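PDB 2EAB: alpha-fucosidase from Bifidobacterium bifidum, which probably hydrolyses alpha-1,2-linked L-fucose from glycans, this chain being the family 95 glycoside hydrolase catalytic region of a longer, probably membrane-anchored protein. Local coordinates for residues L547-S552 with C610-W615; Q585-A590 with R630-A635. All blocks are in the same frame, centred on the assembly; numbering follows the deposited sequence.

Contact 1. Residues L547-S552 with C610-W615; sequences LHKAGS and CSADNW
The aliphatic stem of Lys549 lies over the methyl of Ala612, with Lys549 CG 3.9 Å from Ala612 CB, and then runs alongside Asp613, both side chains pointing the same way. With CG anti to the backbone N (chi1 172°) and the next two torsions also extended, the lysine reaches the carboxylate with its methylenes first: Lys549 CD is 3.4 Å from Asp613 OD1. The ammonium bends away at chi4 (57°), and Lys549 NZ stays 4.2 Å from Asp613 OD1, too far for a salt bridge. Water 1 spans the interval, accepting from Lys549 NZ at 2.8 Å and donating a weak bond to Asp613 OD1. Replacing Lys549 by alanine would keep CB but is likely to leave the Ala612 methyl less covered and Asp613 without its nearby positive charge. On the buried side, Leu547 CB packs 4.1 Å from Trp615 NE1, whose hydrogen bond goes to Val543 O in helix 525-546. The 3-10 segment 612-615 is started by an ST turn, in which Asp613 N donates to Ser611 OG at 3.0 Å. The contact thus packs a 3-10 turn of the 597-631 loop against edge strand 548-549 of a three-stranded antiparallel sheet, away from the calcium sites.

Contact 2. Residues Q585-A590 with R630-A635; sequences QMLNDA and RSWSCA
Trp632 is the first residue of 630-635 to touch helix 577-596, and it buries the largest area of any residue here. Just before it, Ser631 occupies the N-cap of helix 632-639: its OG accepts a weak bond from Cys634 N, 3.4 Å long. The tryptophan CG stands anti to the carbonyl carbon (chi1 -64°), sending the indole toward Ala590. The Ala590 methyl sits over one face of the six-membered ring, with CB 4.1 Å from the ring centroid and 27° off the normal, a CH-pi contact displaced toward the rim, where Ala590 CB is 3.7 Å from Trp632 CZ3. The same ring carbon, Trp632 CZ3, is 3.5 Å from Ala590 O. Leu587 meets the indole obliquely, its CD2 4.2 Å from Trp632 CD1. One turn past the cap, Ala635 closes the contact: its CB lies 3.9 Å from Leu587 CD1, so CD1 reaches chiefly Ala635 while CD2 faces the indole. All four touching residues are buried, and their side chains meet through carbon alone, which suggests that at this contact the two helices are held by shape and dispersion, with a CH-pi contribution.

How the contacts relate
Contact 1 packs the loop after helix 577-596 against strand 548-549, whereas contact 2 packs helix 632-639, which follows that loop, on helix 577-596. Contact 2 is the more interior, its centre about 26 Å from the chain's centre against about 35 Å for contact 1, and all its touching residues are buried and apolar. Contact 1 grades from a buried end to an exposed one, where charge and water enter. The centres of contact 1 and contact 2 lie about 15 Å apart, and their segments alternate along the chain. Direct links join them: the Cys610-Cys634 disulfide, a probable hydrogen bond from Arg630 NH1 to Asn614 O, and packing of Trp615 CZ2 on Ala635 CB at 3.7 Å.

Contact 1. Residues L547-S552 with C610-W615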
ATOM      1  N   LEU A 547     -15.448  23.072  -4.289  1.00  7.85           N
ATOM      2  CA  LEU A 547     -15.795  23.250  -5.701  1.00  7.99           C
ATOM      3  C   LEU A 547     -16.222  24.674  -6.012  1.00  7.96           C
ATOM      4  O   LEU A 547     -16.856  25.336  -5.191  1.00  8.38           O
ATOM      5  CB  LEU A 547     -16.916  22.289  -6.108  1.00  8.23           C
ATOM      6  CG  LEU A 547     -16.590  20.794  -6.031  1.00  8.62           C
ATOM      7  CD1 LEU A 547     -17.785  19.955  -6.447  1.00  9.20           C
ATOM      8  CD2 LEU A 547     -15.374  20.458  -6.885  1.00  8.87           C
ATOM      9  N   HIS A 548     -15.875  25.143  -7.206  1.00  8.06           N
ATOM     10  CA  HIS A 548     -16.391  26.416  -7.696  1.00  8.24           C
ATOM     11  C   HIS A 548     -16.641  26.336  -9.193  1.00  8.35           C
ATOM     12  O   HIS A 548     -16.153  25.424  -9.858  1.00  8.49           O
ATOM     13  CB  HIS A 548     -15.478  27.598  -7.297  1.00  8.34           C
ATOM     14  CG  HIS A 548     -14.298  27.831  -8.197  1.00  8.49           C
ATOM     15  ND1 HIS A 548     -13.643  29.044  -8.239  1.00  9.37           N
ATOM     16  CD2 HIS A 548     -13.645  27.023  -9.068  1.00  8.15           C
ATOM     17  CE1 HIS A 548     -12.651  28.978  -9.109  1.00  9.05           C
ATOM     18  NE2 HIS A 548     -12.627  27.762  -9.624  1.00  8.27           N
ATOM     19  N   LYS A 549     -17.435  27.268  -9.709  1.00  8.57           N
ATOM     20  CA  LYS A 549     -17.577  27.423 -11.148  1.00  9.18           C
ATOM     21  C   LYS A 549     -16.270  27.993 -11.682  1.00  9.23           C
ATOM     22  O   LYS A 549     -15.799  29.032 -11.206  1.00  9.58           O
ATOM     23  CB  LYS A 549     -18.742  28.354 -11.486  1.00  9.34           C
ATOM     24  CG  LYS A 549     -18.823  28.711 -12.963  1.00 10.87           C
ATOM     25  CD  LYS A 549     -20.053  29.538 -13.288  1.00 12.89           C
ATOM     26  CE  LYS A 549     -20.081  29.931 -14.765  1.00 14.83           C
ATOM     27  NZ  LYS A 549     -20.042  28.756 -15.697  1.00 17.53           N
ATOM     28  N   ALA A 550     -15.682  27.302 -12.654  1.00  9.73           N
ATOM     29  CA  ALA A 550     -14.417  27.722 -13.240  1.00 10.02           C
ATOM     30  C   ALA A 550     -14.516  29.088 -13.898  1.00  9.95           C
ATOM     31  O   ALA A 550     -15.575  29.482 -14.398  1.00  9.85           O
ATOM     32  CB  ALA A 550     -13.949  26.705 -14.255  1.00 10.52           C
ATOM     33  N   GLY A 551     -13.400  29.806 -13.870  1.00  9.77           N
ATOM     34  CA  GLY A 551     -13.206  30.967 -14.720  1.00 10.32           C
ATOM     35  C   GLY A 551     -12.915  30.542 -16.145  1.00 10.63           C
ATOM     36  O   GLY A 551     -12.869  29.347 -16.463  1.00 10.65           O
ATOM     37  N   SER A 552     -12.704  31.533 -17.008  1.00 11.14           N
ATOM     38  CA  SER A 552     -12.599  31.307 -18.450  1.00 11.79           C
ATOM     39  C   SER A 552     -11.468  30.364 -18.873  1.00 11.58           C
ATOM     40  O   SER A 552     -11.555  29.738 -19.930  1.00 12.38           O
ATOM     41  CB  SER A 552     -12.487  32.638 -19.199  1.00 12.23           C
ATOM     42  OG  SER A 552     -11.370  33.376 -18.750  1.00 14.15           O
ATOM     43  N   CYS A 610     -29.610  21.743 -12.985  1.00 13.36           N
ATOM     44  CA  CYS A 610     -28.243  21.557 -12.538  1.00 12.94           C
ATOM     45  C   CYS A 610     -27.309  22.406 -13.385  1.00 12.66           C
ATOM     46  O   CYS A 610     -27.220  22.231 -14.602  1.00 13.13           O
ATOM     47  CB  CYS A 610     -27.875  20.079 -12.620  1.00 12.81           C
ATOM     48  SG  CYS A 610     -26.172  19.692 -12.214  1.00 13.52           S
ATOM     49  N   SER A 611     -26.620  23.329 -12.721  1.00 12.24           N
ATOM     50  CA  SER A 611     -25.757  24.298 -13.377  1.00 12.18           C
ATOM     51  C   SER A 611     -24.622  24.668 -12.438  1.00 11.74           C
ATOM     52  O   SER A 611     -24.810  24.703 -11.224  1.00 11.33           O
ATOM     53  CB  SER A 611     -26.562  25.557 -13.708  1.00 12.38           C
ATOM     54  OG  SER A 611     -25.716  26.614 -14.122  1.00 13.28           O
ATOM     55  N   ALA A 612     -23.457  24.967 -13.005  1.00 11.24           N
ATOM     56  CA  ALA A 612     -22.332  25.460 -12.212  1.00 10.95           C
ATOM     57  C   ALA A 612     -22.671  26.785 -11.530  1.00 11.04           C
ATOM     58  O   ALA A 612     -22.054  27.141 -10.524  1.00 10.56           O
ATOM     59  CB  ALA A 612     -21.086  25.595 -13.070  1.00 11.09           C
ATOM     60  N   ASP A 613     -23.663  27.497 -12.067  1.00 11.23           N
ATOM     61  CA  ASP A 613     -24.171  28.720 -11.447  1.00 11.49           C
ATOM     62  C   ASP A 613     -24.789  28.468 -10.068  1.00 11.09           C
ATOM     63  O   ASP A 613     -24.915  29.398  -9.267  1.00 10.95           O
ATOM     64  CB  ASP A 613     -25.205  29.400 -12.354  1.00 11.99           C
ATOM     65  CG  ASP A 613     -24.584  30.045 -13.581  1.00 14.08           C
ATOM     66  OD1 ASP A 613     -23.362  30.303 -13.587  1.00 16.75           O
ATOM     67  OD2 ASP A 613     -25.333  30.311 -14.546  1.00 17.47           O
ATOM     68  N   ASN A 614     -25.167  27.218  -9.793  1.00 10.82           N
ATOM     69  CA  ASN A 614     -25.745  26.840  -8.501  1.00 10.70           C
ATOM     70  C   ASN A 614     -24.762  26.965  -7.339  1.00 10.24           C
ATOM     71  O   ASN A 614     -25.163  26.887  -6.181  1.00 10.52           O
ATOM     72  CB  ASN A 614     -26.300  25.410  -8.542  1.00 10.70           C
ATOM     73  CG  ASN A 614     -27.421  25.235  -9.554  1.00 11.50           C
ATOM     74  OD1 ASN A 614     -27.911  26.203 -10.148  1.00 11.99           O
ATOM     75  ND2 ASN A 614     -27.837  23.989  -9.751  1.00 11.70           N
ATOM     76  N   TRP A 615     -23.481  27.147  -7.658  1.00  9.99           N
ATOM     77  CA  TRP A 615     -22.429  27.251  -6.646  1.00  9.92           C
ATOM     78  C   TRP A 615     -22.083  28.694  -6.256  1.00 10.33           C
ATOM     79  O   TRP A 615     -21.131  28.927  -5.510  1.00 10.11           O
ATOM     80  CB  TRP A 615     -21.181  26.464  -7.072  1.00  9.98           C
ATOM     81  CG  TRP A 615     -21.234  25.048  -6.593  1.00  8.93           C
ATOM     82  CD1 TRP A 615     -20.574  24.522  -5.513  1.00  9.41           C
ATOM     83  CD2 TRP A 615     -22.012  23.979  -7.148  1.00  8.91           C
ATOM     84  NE1 TRP A 615     -20.888  23.195  -5.370  1.00  9.02           N
ATOM     85  CE2 TRP A 615     -21.767  22.832  -6.358  1.00  8.51           C
ATOM     86  CE3 TRP A 615     -22.883  23.873  -8.242  1.00  9.14           C
ATOM     87  CZ2 TRP A 615     -22.364  21.597  -6.628  1.00  9.25           C
ATOM     88  CZ3 TRP A 615     -23.481  22.642  -8.507  1.00  9.57           C
ATOM     89  CH2 TRP A 615     -23.216  21.520  -7.705  1.00  9.58           C
TER
HETATM   90  O   HOH W   1     -22.557  27.583 -15.486  1.00 25.08           O

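Contact 2. Residues Q585-A590 with R630-A635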
ATOM      1  N   GLN A 585     -14.558  10.595  -9.048  1.00  6.37           N
ATOM      2  CA  GLN A 585     -14.600   9.219  -8.569  1.00  6.40           C
ATOM      3  C   GLN A 585     -15.189   9.125  -7.173  1.00  6.18           C
ATOM      4  O   GLN A 585     -15.943   8.189  -6.879  1.00  6.44           O
ATOM      5  CB  GLN A 585     -13.215   8.580  -8.579  1.00  6.18           C
ATOM      6  CG  GLN A 585     -13.280   7.064  -8.591  1.00  7.05           C
ATOM      7  CD  GLN A 585     -13.813   6.541  -9.909  1.00  7.13           C
ATOM      8  OE1 GLN A 585     -13.177   6.697 -10.944  1.00  7.64           O
ATOM      9  NE2 GLN A 585     -15.005   5.948  -9.883  1.00  8.91           N
ATOM     10  N   MET A 586     -14.841  10.083  -6.313  1.00  6.08           N
ATOM     11  CA  MET A 586     -15.364  10.095  -4.954  1.00  6.34           C
ATOM     12  C   MET A 586     -16.880  10.252  -4.954  1.00  6.19           C
ATOM     13  O   MET A 586     -17.581   9.535  -4.246  1.00  5.99           O
ATOM     14  CB  MET A 586     -14.726  11.199  -4.116  1.00  6.42           C
ATOM     15  CG  MET A 586     -15.226  11.193  -2.683  1.00  6.88           C
ATOM     16  SD  MET A 586     -14.579  12.528  -1.688  1.00  6.71           S
ATOM     17  CE  MET A 586     -15.279  13.966  -2.516  1.00  8.23           C
ATOM     18  N   LEU A 587     -17.381  11.203  -5.733  1.00  6.29           N
ATOM     19  CA  LEU A 587     -18.825  11.408  -5.808  1.00  6.71           C
ATOM     20  C   LEU A 587     -19.524  10.181  -6.389  1.00  6.85           C
ATOM     21  O   LEU A 587     -20.611   9.814  -5.945  1.00  7.13           O
ATOM     22  CB  LEU A 587     -19.161  12.669  -6.606  1.00  6.88           C
ATOM     23  CG  LEU A 587     -18.723  13.995  -5.971  1.00  6.93           C
ATOM     24  CD1 LEU A 587     -18.946  15.145  -6.936  1.00  8.21           C
ATOM     25  CD2 LEU A 587     -19.441  14.257  -4.643  1.00  8.58           C
ATOM     26  N   ASN A 588     -18.883   9.549  -7.366  1.00  7.01           N
ATOM     27  CA  ASN A 588     -19.385   8.315  -7.955  1.00  7.15           C
ATOM     28  C   ASN A 588     -19.511   7.214  -6.892  1.00  7.18           C
ATOM     29  O   ASN A 588     -20.580   6.605  -6.732  1.00  7.41           O
ATOM     30  CB  ASN A 588     -18.453   7.887  -9.091  1.00  7.36           C
ATOM     31  CG  ASN A 588     -19.132   6.995 -10.112  1.00  8.73           C
ATOM     32  OD1 ASN A 588     -20.272   6.559  -9.937  1.00  9.76           O
ATOM     33  ND2 ASN A 588     -18.427   6.723 -11.198  1.00  9.40           N
ATOM     34  N   ASP A 589     -18.423   6.986  -6.155  1.00  7.02           N
ATOM     35  CA  ASP A 589     -18.418   6.019  -5.057  1.00  6.87           C
ATOM     36  C   ASP A 589     -19.439   6.378  -3.975  1.00  6.74           C
ATOM     37  O   ASP A 589     -20.139   5.493  -3.464  1.00  7.07           O
ATOM     38  CB  ASP A 589     -17.027   5.922  -4.406  1.00  7.09           C
ATOM     39  CG  ASP A 589     -15.990   5.180  -5.255  1.00  7.48           C
ATOM     40  OD1 ASP A 589     -16.322   4.624  -6.316  1.00  8.55           O
ATOM     41  OD2 ASP A 589     -14.813   5.144  -4.827  1.00  8.86           O
ATOM     42  N   ALA A 590     -19.513   7.662  -3.624  1.00  6.68           N
ATOM     43  CA  ALA A 590     -20.445   8.128  -2.598  1.00  6.96           C
ATOM     44  C   ALA A 590     -21.897   7.868  -2.991  1.00  7.25           C
ATOM     45  O   ALA A 590     -22.696   7.423  -2.166  1.00  7.25           O
ATOM     46  CB  ALA A 590     -20.223   9.604  -2.309  1.00  7.20           C
ATOM     47  N   ARG A 630     -27.400  21.282  -5.576  1.00 10.39           N
ATOM     48  CA  ARG A 630     -25.974  21.010  -5.394  1.00  9.85           C
ATOM     49  C   ARG A 630     -25.790  19.569  -4.933  1.00  9.79           C
ATOM     50  O   ARG A 630     -24.865  19.249  -4.186  1.00  9.73           O
ATOM     51  CB  ARG A 630     -25.341  22.001  -4.409  1.00  9.83           C
ATOM     52  CG  ARG A 630     -25.254  23.415  -4.954  1.00  9.72           C
ATOM     53  CD  ARG A 630     -24.598  24.372  -3.976  1.00  9.84           C
ATOM     54  NE  ARG A 630     -25.438  24.650  -2.812  1.00 10.74           N
ATOM     55  CZ  ARG A 630     -26.330  25.636  -2.732  1.00 11.49           C
ATOM     56  NH1 ARG A 630     -26.513  26.465  -3.752  1.00 11.72           N
ATOM     57  NH2 ARG A 630     -27.038  25.794  -1.621  1.00 12.50           N
ATOM     58  N   SER A 631     -26.684  18.698  -5.398  1.00  9.29           N
ATOM     59  CA  SER A 631     -26.647  17.284  -5.044  1.00  9.20           C
ATOM     60  C   SER A 631     -25.408  16.602  -5.613  1.00  8.67           C
ATOM     61  O   SER A 631     -24.750  17.124  -6.525  1.00  8.62           O
ATOM     62  CB  SER A 631     -27.907  16.574  -5.540  1.00  9.53           C
ATOM     63  OG  SER A 631     -27.948  16.542  -6.955  1.00  9.77           O
ATOM     64  N   TRP A 632     -25.104  15.422  -5.091  1.00  8.57           N
ATOM     65  CA  TRP A 632     -23.940  14.685  -5.556  1.00  8.36           C
ATOM     66  C   TRP A 632     -24.002  14.382  -7.054  1.00  8.47           C
ATOM     67  O   TRP A 632     -23.000  14.525  -7.751  1.00  8.03           O
ATOM     68  CB  TRP A 632     -23.745  13.401  -4.758  1.00  8.41           C
ATOM     69  CG  TRP A 632     -23.446  13.635  -3.304  1.00  8.17           C
ATOM     70  CD1 TRP A 632     -23.114  14.822  -2.698  1.00  7.99           C
ATOM     71  CD2 TRP A 632     -23.430  12.644  -2.275  1.00  7.91           C
ATOM     72  NE1 TRP A 632     -22.907  14.623  -1.355  1.00  8.43           N
ATOM     73  CE2 TRP A 632     -23.087  13.294  -1.071  1.00  7.73           C
ATOM     74  CE3 TRP A 632     -23.669  11.261  -2.256  1.00  8.59           C
ATOM     75  CZ2 TRP A 632     -22.992  12.611   0.145  1.00  8.06           C
ATOM     76  CZ3 TRP A 632     -23.572  10.583  -1.047  1.00  8.64           C
ATOM     77  CH2 TRP A 632     -23.234  11.260   0.134  1.00  8.54           C
ATOM     78  N   SER A 633     -25.174  13.978  -7.551  1.00  8.67           N
ATOM     79  CA  SER A 633     -25.350  13.712  -8.986  1.00  9.24           C
ATOM     80  C   SER A 633     -25.108  14.962  -9.827  1.00  9.05           C
ATOM     81  O   SER A 633     -24.468  14.900 -10.879  1.00  8.92           O
ATOM     82  CB  SER A 633     -26.747  13.162  -9.283  1.00  9.43           C
ATOM     83  OG  SER A 633     -26.942  11.905  -8.655  1.00 11.05           O
ATOM     84  N   CYS A 634     -25.624  16.097  -9.359  1.00  9.29           N
ATOM     85  CA  CYS A 634     -25.442  17.355 -10.064  1.00  9.14           C
ATOM     86  C   CYS A 634     -23.964  17.739 -10.113  1.00  8.55           C
ATOM     87  O   CYS A 634     -23.416  17.978 -11.188  1.00  8.78           O
ATOM     88  CB  CYS A 634     -26.272  18.457  -9.414  1.00  9.31           C
ATOM     89  SG  CYS A 634     -26.014  20.068 -10.180  1.00 10.65           S
ATOM     90  N   ALA A 635     -23.316  17.765  -8.950  1.00  8.59           N
ATOM     91  CA  ALA A 635     -21.902  18.130  -8.866  1.00  8.57           C
ATOM     92  C   ALA A 635     -21.048  17.235  -9.768  1.00  8.54           C
ATOM     93  O   ALA A 635     -20.210  17.721 -10.528  1.00  8.56           O
ATOM     94  CB  ALA A 635     -21.412  18.064  -7.421  1.00  8.33           C
TER